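Local coordinates for ferric iron-binding periplasmic protein (Pseudomonas aeruginosa, PDB 6J2S) that binds ferric iron in the periplasm, probably delivering it to an ABC transporter, and can take up gallium(III) in its place, at residues T58-P63 with S139-E144; G220-V225 with P284-A289. One frame throughout, in Å; residues are numbered along the deposited sequence.

Contact 1. Residues T58-P63 with S139-E144; sequences TEESPP and SGAFLE. With GA (gallium (III) ion), chain D; PO4 (phosphate ion), chain C.
At the metal site of this periplasmic binding protein, segment 58-63, leading into helix 62-70, faces the N-terminal end of helix 140-153, and the side chains of Glu60 and Glu144 meet between them. Their OE2 atoms lie 2.6 Å apart, with the two carboxylate planes turned 81° against each other. A bend at chi2 (-74°) folds Glu60 back, so that one oxygen faces Glu144 and the other the phosphate: Glu60 OE1 is 2.7 Å from PO4 O1 and also rests against the methyl of Ala141. OE2 of Glu60 is hydrogen-bonded to Thr224 OG1, and OE1 forms a salt bridge with Arg101. Glu144 OE1 lies 3.2 Å from Pro62 CD and is joined to Ser61 OG through a water that donates to both. The phosphate, probably from the crystallisation liquor, spans the two segments. Its O2 accepts from Ser139 OG, in a very short bond, and from Ala141 N (3.0 Å) at the start of the helix, where Ser139 OG is also the N-cap acceptor for Phe142 N. Its O3 binds gallium at 1.9 Å beside Glu59 OE2 (2.1 Å) and a water, and His11, Tyr195 and Tyr196 complete the site. Oxygens as close as those of Glu60 and Glu144 suggest that an acid group here holds a proton, while Arg101 would probably temper the negative charge near the metal.

Contact 2. Residues G220-V225 with P284-A289; sequences GALVTV and PKLTPA
Segments 220-225 and 284-289 run side by side in nearly the same direction, 16° apart end to end, with Leu222 and Val225 lying opposite Pro284 and Pro288 at CA separations of 5.9 and 7.0 Å. Direct contact is apolar and dominated by two prolines. At one end the ring of Pro284 sits against backbone as much as side chain: its CD is 3.5 Å from the carbonyl carbon of Ala221, while its CG lies near the CA of Leu222. In the middle, Leu222 CD1 comes to 4.2 Å from CD1 of Leu286. At the other end the side chains of Val225 and Pro288 cross at about a right angle, CG2 of Val225 touching the proline ring at CG (3.8 Å). Between these apolar points a water ties the backbones together, accepting from Val223 N (3.1 Å) and donating to Pro284 O (2.9 Å), with a weaker bond to Leu286 O. Thr287 is the N-cap of the short helix that Pro288 begins. Strand 223-230 pairs antiparallel with strands 55-57 and 96-107, consistent with the strands that cross between the lobes in periplasmic binding proteins, and segment 284-289 packs beside its start. Helix 140-153 touches both segments: Pro284 and Leu286 pack on its Leu152, Leu286 also on Ala148, and Thr224 on Glu144.

Both contacts are buried, but contact 1 lies nearer the centre of the chain and reaches the metal, whereas contact 2 is set farther out and holds no metal ligand. Helix 140-153 serves both: its first turn supplies one side of contact 1, and its later residues pack against segment 284-289. The two touch directly through the bond of Thr224 to the acidic pair's Glu60, and where Pro288 CB packs on Ser61 OG. Leu222 CD2 also rests near the Glu144 carbonyl oxygen. Acidic groups, phosphate and a trivalent ion define contact 1, while proline rings, aliphatic side chains and one bridging water make up contact 2.

Contact 1. Residues T58-P63 with S139-E144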
# COMPACT_ATOMS: atom_id res chain seq x y z
N THR A 58 3.73 5.53 5.33
CA THR A 58 3.25 5.50 3.95
C THR A 58 2.42 4.24 3.70
O THR A 58 2.58 3.23 4.38
CB THR A 58 4.39 5.53 2.92
OG1 THR A 58 5.18 4.34 3.05
CG2 THR A 58 5.27 6.76 3.12
N GLU A 59 1.54 4.32 2.69
CA GLU A 59 0.83 3.11 2.28
C GLU A 59 1.72 2.15 1.50
O GLU A 59 1.44 0.94 1.46
CB GLU A 59 -0.37 3.48 1.42
CG GLU A 59 -1.53 4.03 2.19
CD GLU A 59 -2.75 4.14 1.31
OE1 GLU A 59 -3.15 5.26 0.98
OE2 GLU A 59 -3.28 3.09 0.95
N GLU A 60 2.75 2.67 0.82
CA GLU A 60 3.57 1.87 -0.09
C GLU A 60 5.04 2.20 0.13
O GLU A 60 5.39 3.22 0.73
CB GLU A 60 3.18 2.13 -1.56
CG GLU A 60 1.68 2.30 -1.83
CD GLU A 60 0.89 0.98 -1.75
OE1 GLU A 60 -0.36 1.04 -1.74
OE2 GLU A 60 1.52 -0.11 -1.69
N SER A 61 5.90 1.33 -0.39
CA SER A 61 7.33 1.44 -0.12
C SER A 61 8.15 2.30 -1.09
O SER A 61 9.20 2.79 -0.66
CB SER A 61 7.95 0.04 -0.03
OG SER A 61 7.74 -0.71 -1.21
N PRO A 62 7.77 2.53 -2.35
CA PRO A 62 8.63 3.38 -3.25
C PRO A 62 8.96 4.74 -2.66
O PRO A 62 10.12 5.17 -2.75
CB PRO A 62 7.80 3.49 -4.54
CG PRO A 62 7.07 2.18 -4.60
CD PRO A 62 6.73 1.83 -3.14
N PRO A 63 8.01 5.46 -2.04
CA PRO A 63 8.39 6.75 -1.43
C PRO A 63 9.46 6.65 -0.36
O PRO A 63 10.29 7.56 -0.23
CB PRO A 63 7.07 7.27 -0.85
CG PRO A 63 6.02 6.63 -1.68
CD PRO A 63 6.55 5.25 -1.94
N SER A 139 -3.07 5.61 -8.30
CA SER A 139 -2.89 4.93 -7.03
C SER A 139 -1.44 4.49 -6.85
O SER A 139 -0.78 4.05 -7.80
CB SER A 139 -3.84 3.72 -6.97
OG SER A 139 -3.25 2.65 -6.24
N GLY A 140 -0.94 4.60 -5.62
CA GLY A 140 0.41 4.16 -5.34
C GLY A 140 0.58 2.66 -5.52
O GLY A 140 1.60 2.20 -6.04
N ALA A 141 -0.43 1.87 -5.11
CA ALA A 141 -0.32 0.43 -5.33
C ALA A 141 -0.44 0.08 -6.80
O ALA A 141 0.10 -0.95 -7.22
CB ALA A 141 -1.38 -0.34 -4.54
N PHE A 142 -1.15 0.88 -7.60
CA PHE A 142 -1.18 0.60 -9.03
C PHE A 142 0.19 0.85 -9.66
O PHE A 142 0.63 0.07 -10.51
CB PHE A 142 -2.25 1.42 -9.75
CG PHE A 142 -2.35 1.08 -11.22
CD1 PHE A 142 -2.93 -0.11 -11.63
CD2 PHE A 142 -1.81 1.92 -12.18
CE1 PHE A 142 -3.01 -0.44 -12.98
CE2 PHE A 142 -1.89 1.60 -13.53
CZ PHE A 142 -2.48 0.41 -13.92
N LEU A 143 0.87 1.94 -9.26
CA LEU A 143 2.27 2.13 -9.66
C LEU A 143 3.11 0.90 -9.37
O LEU A 143 3.88 0.43 -10.23
CB LEU A 143 2.87 3.34 -8.93
CG LEU A 143 4.30 3.67 -9.38
CD1 LEU A 143 4.31 4.01 -10.88
CD2 LEU A 143 4.91 4.81 -8.55
N GLU A 144 3.00 0.37 -8.16
CA GLU A 144 3.77 -0.82 -7.82
C GLU A 144 3.37 -1.98 -8.70
O GLU A 144 4.22 -2.79 -9.10
CB GLU A 144 3.59 -1.18 -6.36
CG GLU A 144 4.50 -0.40 -5.46
CD GLU A 144 3.97 -0.38 -4.07
OE1 GLU A 144 4.73 -0.73 -3.14
OE2 GLU A 144 2.77 -0.05 -3.93
GA GA D . -5.10 2.84 -0.03
P PO4 C . -3.20 3.08 -2.68
O1 PO4 C . -1.77 3.28 -2.20
O2 PO4 C . -3.18 2.15 -3.84
O3 PO4 C . -4.03 2.50 -1.58
O4 PO4 C . -3.80 4.42 -3.07
O HOH W 1 -5.00 4.76 -0.71
O HOH W 2 6.07 -2.74 -1.49

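Contact 2. Residues G220-V225 with P284-A289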
# COMPACT_ATOMS: atom_id res chain seq x y z
N GLY A 220 -0.83 -10.08 -10.75
CA GLY A 220 -1.96 -9.49 -10.07
C GLY A 220 -2.11 -9.93 -8.63
O GLY A 220 -3.03 -9.45 -7.96
N ALA A 221 -1.28 -10.85 -8.15
CA ALA A 221 -1.31 -11.28 -6.76
C ALA A 221 -0.26 -10.55 -5.93
O ALA A 221 0.03 -10.96 -4.80
CB ALA A 221 -1.12 -12.80 -6.66
N LEU A 222 0.29 -9.47 -6.46
CA LEU A 222 1.32 -8.69 -5.79
C LEU A 222 0.93 -8.31 -4.36
O LEU A 222 -0.20 -7.90 -4.10
CB LEU A 222 1.57 -7.42 -6.62
CG LEU A 222 2.61 -6.44 -6.10
CD1 LEU A 222 4.01 -7.05 -6.22
CD2 LEU A 222 2.49 -5.15 -6.90
N VAL A 223 1.89 -8.43 -3.45
CA VAL A 223 1.79 -7.90 -2.09
C VAL A 223 2.66 -6.65 -2.02
O VAL A 223 3.81 -6.67 -2.49
CB VAL A 223 2.23 -8.95 -1.06
CG1 VAL A 223 2.40 -8.35 0.34
CG2 VAL A 223 1.21 -10.08 -1.03
N THR A 224 2.13 -5.57 -1.47
CA THR A 224 2.90 -4.35 -1.27
C THR A 224 2.94 -4.02 0.22
O THR A 224 2.05 -4.40 0.97
CB THR A 224 2.31 -3.16 -2.04
OG1 THR A 224 1.00 -2.88 -1.53
CG2 THR A 224 2.19 -3.48 -3.55
N VAL A 225 3.97 -3.28 0.63
CA VAL A 225 4.28 -3.07 2.04
C VAL A 225 4.13 -1.60 2.38
O VAL A 225 4.71 -0.73 1.72
CB VAL A 225 5.69 -3.58 2.37
CG1 VAL A 225 6.04 -3.26 3.80
CG2 VAL A 225 5.77 -5.09 2.12
N PRO A 284 3.57 -13.21 -6.29
CA PRO A 284 4.82 -13.29 -7.04
C PRO A 284 5.98 -12.97 -6.11
O PRO A 284 5.82 -12.26 -5.12
CB PRO A 284 4.66 -12.21 -8.12
CG PRO A 284 3.75 -11.20 -7.47
CD PRO A 284 2.76 -12.04 -6.69
N LYS A 285 7.15 -13.51 -6.44
CA LYS A 285 8.32 -13.44 -5.57
C LYS A 285 9.04 -12.10 -5.79
O LYS A 285 10.14 -12.02 -6.34
CB LYS A 285 9.24 -14.62 -5.84
CG LYS A 285 8.68 -15.95 -5.35
CD LYS A 285 8.30 -15.86 -3.89
CE LYS A 285 8.26 -17.21 -3.22
NZ LYS A 285 7.47 -18.17 -4.02
N LEU A 286 8.38 -11.04 -5.34
CA LEU A 286 8.88 -9.67 -5.44
C LEU A 286 8.84 -9.03 -4.06
O LEU A 286 7.80 -9.06 -3.40
CB LEU A 286 8.06 -8.84 -6.42
CG LEU A 286 8.19 -9.22 -7.90
CD1 LEU A 286 7.08 -8.57 -8.73
CD2 LEU A 286 9.55 -8.82 -8.43
N THR A 287 9.95 -8.43 -3.65
CA THR A 287 10.07 -7.68 -2.41
C THR A 287 9.97 -6.18 -2.68
O THR A 287 10.01 -5.73 -3.83
CB THR A 287 11.42 -7.97 -1.75
OG1 THR A 287 12.47 -7.52 -2.62
CG2 THR A 287 11.61 -9.47 -1.43
N PRO A 288 9.86 -5.36 -1.63
CA PRO A 288 9.99 -3.90 -1.84
C PRO A 288 11.28 -3.50 -2.53
O PRO A 288 11.27 -2.58 -3.36
CB PRO A 288 9.89 -3.34 -0.42
CG PRO A 288 9.04 -4.33 0.29
CD PRO A 288 9.38 -5.67 -0.27
N ALA A 289 12.40 -4.17 -2.23
CA ALA A 289 13.65 -3.79 -2.87
C ALA A 289 13.62 -4.06 -4.37
O ALA A 289 14.26 -3.34 -5.14
CB ALA A 289 14.82 -4.51 -2.21
O HOH W 3 4.64 -9.81 -4.02